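Local coordinates for regulator of G-protein signalling 3 isoform 1 (Homo sapiens, PDB 2F5Y) that probably regulates G-protein signalling, with a PDZ domain that probably binds the C-terminal tails of partner proteins, at residues A[14-19]-A[66-71]; A[19-22]-A[28-31]. All blocks are in the same frame, centred on the assembly; numbering follows the deposited sequence.

Contact 1 of 2, residues A[14-19]-A[66-71]; sequences DGFGFT and HEIRSC. With SO4 (sulfate ion), chain D.
The rings of Phe16 and Phe18 both touch Ile68, each on a different branch. The Phe16 ring crosses the isoleucine at a slant, its CD1 3.7 Å from Ile68 CG2, while its CE1 approaches Ile68 O at 3.5 Å. Farther along the same ring, CZ has Cys71 O at its edge, near the ring plane, 4.1 Å away. Phe18 and Ile68 meet from opposite directions, Phe18 CZ lying 3.5 Å from Ile68 CD1. A chi1 of -74° sets CG2 of Ile68 anti to the backbone N, where it meets Phe16, and the extended chi2 (174°) carries CD1 out to Phe18. Behind the isoleucine, residues 66-71 are tied internally by Cys71 N to Ile68 O and by Ser70 OG to His66 O at 2.7 Å. Ile75 of strand 74-81 touches both phenylalanines, and Arg11 bonds Cys71 O. On the outer side of the helix, His66 ND1 and Arg69 NH2 make weak hydrogen bonds to a sulfate ion, probably from the crystallisation liquor. The two segments therefore meet through apolar carbon, with Ile68 O and Cys71 O beside the Phe16 ring, while residues 66-71 do their polar bonding among themselves and outward.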
ATOM      1  N   ASP A  14      -1.193 -14.883  -3.250  1.00 50.90           N
ATOM      2  CA  ASP A  14      -1.786 -14.672  -1.934  1.00 54.33           C
ATOM      3  C   ASP A  14      -1.782 -13.188  -1.585  1.00 55.15           C
ATOM      4  O   ASP A  14      -1.091 -12.737  -0.665  1.00 58.12           O
ATOM      5  CB  ASP A  14      -1.048 -15.499  -0.875  1.00 57.41           C
ATOM      6  CG  ASP A  14      -1.876 -15.709   0.390  1.00 70.39           C
ATOM      7  OD1 ASP A  14      -2.218 -14.713   1.062  1.00 77.61           O
ATOM      8  OD2 ASP A  14      -2.181 -16.877   0.718  1.00 87.59           O
ATOM      9  N   GLY A  15      -2.564 -12.422  -2.332  1.00 50.94           N
ATOM     10  CA  GLY A  15      -2.681 -11.004  -2.069  1.00 47.50           C
ATOM     11  C   GLY A  15      -1.525 -10.218  -2.652  1.00 43.02           C
ATOM     12  O   GLY A  15      -0.971 -10.594  -3.673  1.00 44.27           O
ATOM     13  N   PHE A  16      -1.158  -9.136  -1.975  1.00 44.67           N
ATOM     14  CA  PHE A  16      -0.227  -8.140  -2.506  1.00 46.63           C
ATOM     15  C   PHE A  16       1.129  -8.096  -1.801  1.00 44.92           C
ATOM     16  O   PHE A  16       1.978  -7.287  -2.165  1.00 50.24           O
ATOM     17  CB  PHE A  16      -0.889  -6.750  -2.456  1.00 45.84           C
ATOM     18  CG  PHE A  16      -2.200  -6.678  -3.211  1.00 46.46           C
ATOM     19  CD1 PHE A  16      -3.391  -7.009  -2.587  1.00 46.78           C
ATOM     20  CD2 PHE A  16      -2.228  -6.304  -4.549  1.00 48.52           C
ATOM     21  CE1 PHE A  16      -4.590  -6.959  -3.275  1.00 41.25           C
ATOM     22  CE2 PHE A  16      -3.423  -6.239  -5.249  1.00 46.23           C
ATOM     23  CZ  PHE A  16      -4.604  -6.571  -4.617  1.00 49.52           C
ATOM     24  N   GLY A  17       1.319  -8.927  -0.784  1.00 43.79           N
ATOM     25  CA  GLY A  17       2.638  -9.140  -0.175  1.00 42.71           C
ATOM     26  C   GLY A  17       3.204  -8.003   0.661  1.00 42.59           C
ATOM     27  O   GLY A  17       4.410  -7.739   0.627  1.00 39.13           O
ATOM     28  N   PHE A  18       2.343  -7.319   1.406  1.00 46.63           N
ATOM     29  CA  PHE A  18       2.799  -6.308   2.362  1.00 47.19           C
ATOM     30  C   PHE A  18       1.864  -6.142   3.548  1.00 49.70           C
ATOM     31  O   PHE A  18       0.694  -6.530   3.493  1.00 48.39           O
ATOM     32  CB  PHE A  18       3.024  -4.954   1.685  1.00 47.26           C
ATOM     33  CG  PHE A  18       1.758  -4.233   1.285  1.00 45.87           C
ATOM     34  CD1 PHE A  18       1.129  -4.517   0.077  1.00 46.98           C
ATOM     35  CD2 PHE A  18       1.217  -3.239   2.098  1.00 47.15           C
ATOM     36  CE1 PHE A  18      -0.021  -3.844  -0.292  1.00 51.84           C
ATOM     37  CE2 PHE A  18       0.049  -2.569   1.726  1.00 48.73           C
ATOM     38  CZ  PHE A  18      -0.550  -2.861   0.531  1.00 46.38           C
ATOM     39  N   THR A  19       2.407  -5.529   4.596  1.00 48.73           N
ATOM     40  CA  THR A  19       1.715  -5.304   5.858  1.00 49.44           C
ATOM     41  C   THR A  19       1.608  -3.814   6.140  1.00 44.66           C
ATOM     42  O   THR A  19       2.471  -3.035   5.733  1.00 46.64           O
ATOM     43  CB  THR A  19       2.469  -5.991   7.034  1.00 46.03           C
ATOM     44  OG1 THR A  19       2.219  -7.404   6.988  1.00 47.04           O
ATOM     45  CG2 THR A  19       1.970  -5.474   8.359  1.00 66.46           C
ATOM     46  N   HIS A  66      -9.152  -3.909   4.560  1.00 43.12           N
ATOM     47  CA  HIS A  66     -10.390  -4.434   4.011  1.00 45.34           C
ATOM     48  C   HIS A  66     -10.551  -4.052   2.546  1.00 47.05           C
ATOM     49  O   HIS A  66     -10.975  -4.876   1.732  1.00 47.93           O
ATOM     50  CB  HIS A  66     -11.589  -3.912   4.811  1.00 43.86           C
ATOM     51  CG  HIS A  66     -12.905  -4.358   4.268  1.00 48.91           C
ATOM     52  ND1 HIS A  66     -13.580  -5.454   4.765  1.00 57.56           N
ATOM     53  CD2 HIS A  66     -13.666  -3.870   3.258  1.00 45.07           C
ATOM     54  CE1 HIS A  66     -14.704  -5.619   4.089  1.00 55.95           C
ATOM     55  NE2 HIS A  66     -14.778  -4.675   3.166  1.00 54.80           N
ATOM     56  N   GLU A  67     -10.217  -2.803   2.223  1.00 46.84           N
ATOM     57  CA  GLU A  67     -10.381  -2.291   0.865  1.00 48.51           C
ATOM     58  C   GLU A  67      -9.335  -2.868  -0.088  1.00 49.05           C
ATOM     59  O   GLU A  67      -9.642  -3.218  -1.232  1.00 48.66           O
ATOM     60  CB  GLU A  67     -10.315  -0.767   0.842  1.00 47.98           C
ATOM     61  CG  GLU A  67     -11.270  -0.152  -0.158  1.00 61.72           C
ATOM     62  CD  GLU A  67     -12.715  -0.613   0.066  1.00 69.98           C
ATOM     63  OE1 GLU A  67     -13.209  -0.526   1.212  1.00 67.44           O
ATOM     64  OE2 GLU A  67     -13.352  -1.066  -0.908  1.00 76.49           O
ATOM     65  N   ILE A  68      -8.106  -2.964   0.395  1.00 44.24           N
ATOM     66  CA  ILE A  68      -7.032  -3.565  -0.370  1.00 46.37           C
ATOM     67  C   ILE A  68      -7.410  -4.989  -0.746  1.00 44.87           C
ATOM     68  O   ILE A  68      -7.325  -5.351  -1.906  1.00 48.95           O
ATOM     69  CB  ILE A  68      -5.694  -3.559   0.410  1.00 45.16           C
ATOM     70  CG1 ILE A  68      -5.131  -2.141   0.434  1.00 51.77           C
ATOM     71  CG2 ILE A  68      -4.674  -4.509  -0.236  1.00 39.33           C
ATOM     72  CD1 ILE A  68      -3.875  -1.959   1.294  1.00 45.66           C
ATOM     73  N   ARG A  69      -7.861  -5.778   0.226  1.00 45.18           N
ATOM     74  CA  ARG A  69      -8.202  -7.172  -0.029  1.00 45.32           C
ATOM     75  C   ARG A  69      -9.379  -7.356  -0.974  0.50 42.86           C
ATOM     76  O   ARG A  69      -9.568  -8.439  -1.503  1.00 47.08           O
ATOM     77  CB  ARG A  69      -8.474  -7.905   1.274  1.00 43.80           C
ATOM     78  CG  ARG A  69      -7.232  -8.097   2.112  1.00 52.45           C
ATOM     79  CD  ARG A  69      -7.574  -8.742   3.428  1.00 50.99           C
ATOM     80  NE  ARG A  69      -8.125 -10.082   3.234  1.00 62.14           N
ATOM     81  CZ  ARG A  69      -8.729 -10.795   4.180  1.00 63.24           C
ATOM     82  NH1 ARG A  69      -9.197 -11.991   3.886  1.00 56.52           N
ATOM     83  NH2 ARG A  69      -8.863 -10.325   5.418  1.00 74.44           N
ATOM     84  N   SER A  70     -10.158  -6.299  -1.182  1.00 43.72           N
ATOM     85  CA  SER A  70     -11.336  -6.331  -2.052  1.00 43.55           C
ATOM     86  C   SER A  70     -11.079  -5.853  -3.468  1.00 43.98           C
ATOM     87  O   SER A  70     -12.010  -5.816  -4.261  1.00 49.93           O
ATOM     88  CB  SER A  70     -12.438  -5.449  -1.457  1.00 44.24           C
ATOM     89  OG  SER A  70     -12.722  -5.831  -0.124  1.00 52.08           O
ATOM     90  N   CYS A  71      -9.850  -5.462  -3.798  1.00 44.88           N
ATOM     91  CA  CYS A  71      -9.539  -5.061  -5.172  1.00 49.69           C
ATOM     92  C   CYS A  71      -9.267  -6.290  -6.038  1.00 50.87           C
ATOM     93  O   CYS A  71      -8.495  -7.141  -5.651  1.00 52.65           O
ATOM     94  CB  CYS A  71      -8.334  -4.123  -5.211  1.00 54.70           C
ATOM     95  SG  CYS A  71      -8.661  -2.569  -4.386  1.00 57.79           S
TER
HETATM   96  S   SO4 D   2     -10.358  -6.934   6.569  1.00111.71           S
HETATM   97  O1  SO4 D   2     -10.397  -8.138   7.396  1.00107.95           O
HETATM   98  O2  SO4 D   2     -10.417  -5.747   7.427  1.00104.11           O
HETATM   99  O3  SO4 D   2      -9.103  -6.928   5.824  1.00104.52           O
HETATM  100  O4  SO4 D   2     -11.491  -6.945   5.643  1.00 83.91           O

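Contact 2 of 2, residues A[19-22]-A[28-31]; sequences TICC and VQAV
Gln29 runs alongside Thr19 and on to Cys21, and its side chain meets the two in turn. CB comes first: it lies 3.3 Å from Thr19 CG2, two side chains side by side and pointing the same way. The methyl is brought there by a threonine chi1 of -76°, which sets CG2 anti to the backbone N and OG1 beside it. Next along the chain, Gln29 CG sits 3.3 Å from Cys21 SG and almost as near to Cys21 CB. The glutamine then bends at chi2 (-69°), keeping the amide over the cysteine: CD is 3.6 Å from Cys21 SG, and at the tip NE2 stays in van der Waals range of both SG and CB.

Beneath these side chains the backbones pair. Thr19 N gives an almost straight hydrogen bond to Ala30 O, 2.9 Å long. Thr19 O receives Gln29 N at 2.7 Å, the donor standing above the carbonyl plane, and takes a weak second bond from Ala30 N. The same oxygen has Val28 CA close by in a C-H...O contact, and Val28 CG1 lies 3.5 Å from Thr19 O. Ile20 and Val28 diverge: Ile20 turns away to helix 61-69, where it touches Cys61 and Ala65, and Val28 packs on Leu42.

Gln29 and Ala30 together face the single residue Thr19, which makes this a classic beta bulge. It interrupts the antiparallel pairing of the hairpin formed by strands 18-21 and 27-31; in PDZ domains the first of these strands, with the helix that Ile20 touches, typically borders the groove for peptide ligands.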
ATOM      1  N   THR A  19       2.407  -5.529   4.596  1.00 48.73           N
ATOM      2  CA  THR A  19       1.715  -5.304   5.858  1.00 49.44           C
ATOM      3  C   THR A  19       1.608  -3.814   6.140  1.00 44.66           C
ATOM      4  O   THR A  19       2.471  -3.035   5.733  1.00 46.64           O
ATOM      5  CB  THR A  19       2.469  -5.991   7.034  1.00 46.03           C
ATOM      6  OG1 THR A  19       2.219  -7.404   6.988  1.00 47.04           O
ATOM      7  CG2 THR A  19       1.970  -5.474   8.359  1.00 66.46           C
ATOM      8  N   ILE A  20       0.547  -3.420   6.835  1.00 46.30           N
ATOM      9  CA  ILE A  20       0.343  -2.019   7.233  1.00 48.48           C
ATOM     10  C   ILE A  20       0.180  -1.855   8.759  1.00 46.74           C
ATOM     11  O   ILE A  20      -0.025  -2.821   9.489  1.00 50.42           O
ATOM     12  CB  ILE A  20      -0.847  -1.399   6.492  1.00 48.07           C
ATOM     13  CG1 ILE A  20      -2.087  -2.285   6.621  1.00 56.35           C
ATOM     14  CG2 ILE A  20      -0.491  -1.207   5.029  1.00 47.51           C
ATOM     15  CD1 ILE A  20      -3.387  -1.602   6.265  1.00 52.05           C
ATOM     16  N   CYS A  21       0.298  -0.619   9.216  1.00 46.74           N
ATOM     17  CA  CYS A  21       0.112  -0.248  10.619  1.00 49.20           C
ATOM     18  C   CYS A  21      -0.304   1.214  10.686  1.00 47.16           C
ATOM     19  O   CYS A  21      -0.155   1.946   9.702  1.00 48.21           O
ATOM     20  CB  CYS A  21       1.399  -0.446  11.439  1.00 49.66           C
ATOM     21  SG  CYS A  21       2.872   0.505  10.831  1.00 58.43           S
ATOM     22  N   CYS A  22      -0.837   1.613  11.841  1.00 44.73           N
ATOM     23  CA  CYS A  22      -1.291   2.988  12.129  1.00 46.56           C
ATOM     24  C   CYS A  22      -2.574   3.385  11.419  1.00 44.52           C
ATOM     25  O   CYS A  22      -2.942   2.785  10.423  1.00 39.96           O
ATOM     26  CB  CYS A  22      -0.206   4.047  11.830  1.00 46.86           C
ATOM     27  SG  CYS A  22       1.176   4.043  12.978  1.00 61.45           S
ATOM     28  N   VAL A  28       3.128   1.617   5.699  1.00 51.35           N
ATOM     29  CA  VAL A  28       3.551   0.261   5.335  1.00 47.43           C
ATOM     30  C   VAL A  28       4.500  -0.248   6.413  1.00 47.59           C
ATOM     31  O   VAL A  28       5.523   0.381   6.709  1.00 46.63           O
ATOM     32  CB  VAL A  28       4.227   0.230   3.962  1.00 48.86           C
ATOM     33  CG1 VAL A  28       4.641  -1.208   3.599  1.00 42.68           C
ATOM     34  CG2 VAL A  28       3.287   0.818   2.890  1.00 37.54           C
ATOM     35  N   GLN A  29       4.133  -1.377   7.020  1.00 49.16           N
ATOM     36  CA  GLN A  29       4.942  -1.999   8.055  1.00 47.47           C
ATOM     37  C   GLN A  29       6.114  -2.709   7.419  1.00 44.14           C
ATOM     38  O   GLN A  29       7.252  -2.473   7.773  1.00 46.14           O
ATOM     39  CB  GLN A  29       4.148  -3.044   8.843  1.00 49.86           C
ATOM     40  CG  GLN A  29       3.723  -2.656  10.216  1.00 59.11           C
ATOM     41  CD  GLN A  29       4.845  -2.510  11.250  1.00 58.98           C
ATOM     42  OE1 GLN A  29       6.019  -2.263  10.937  1.00 49.32           O
ATOM     43  NE2 GLN A  29       4.457  -2.638  12.513  1.00 52.57           N
ATOM     44  N   ALA A  30       5.799  -3.612   6.503  1.00 40.53           N
ATOM     45  CA  ALA A  30       6.792  -4.444   5.850  1.00 43.69           C
ATOM     46  C   ALA A  30       6.281  -4.870   4.489  1.00 42.06           C
ATOM     47  O   ALA A  30       5.106  -4.650   4.131  1.00 42.93           O
ATOM     48  CB  ALA A  30       7.135  -5.684   6.716  1.00 39.51           C
ATOM     49  N   VAL A  31       7.196  -5.472   3.746  1.00 43.49           N
ATOM     50  CA  VAL A  31       6.988  -5.901   2.380  1.00 46.40           C
ATOM     51  C   VAL A  31       7.630  -7.284   2.337  1.00 48.09           C
ATOM     52  O   VAL A  31       8.731  -7.453   2.843  1.00 41.89           O
ATOM     53  CB  VAL A  31       7.703  -4.909   1.404  1.00 49.34           C
ATOM     54  CG1 VAL A  31       8.144  -5.590   0.148  1.00 55.92           C
ATOM     55  CG2 VAL A  31       6.796  -3.707   1.079  1.00 42.12           C
TER

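In the fold
The centres of contacts 1 and 2 lie about 11 Å apart, and both start from the same part of the chain, sharing Thr19 on strand 18-21. Contact 2 closes locally, with strand 27-31 following after a short connection, whereas contact 1 spans 46 intervening residues to reach helix 61-69. Phe18 connects them: its CB is 3.2 Å from Ala30 O, and its CD2 lies 4.3 Å from Val28 CG1. Strand 18-21 is thus held by its hairpin partner along one side and faces the helix on another, as in the PDZ fold, where the cleft between this strand and helix usually receives a C-terminal peptide.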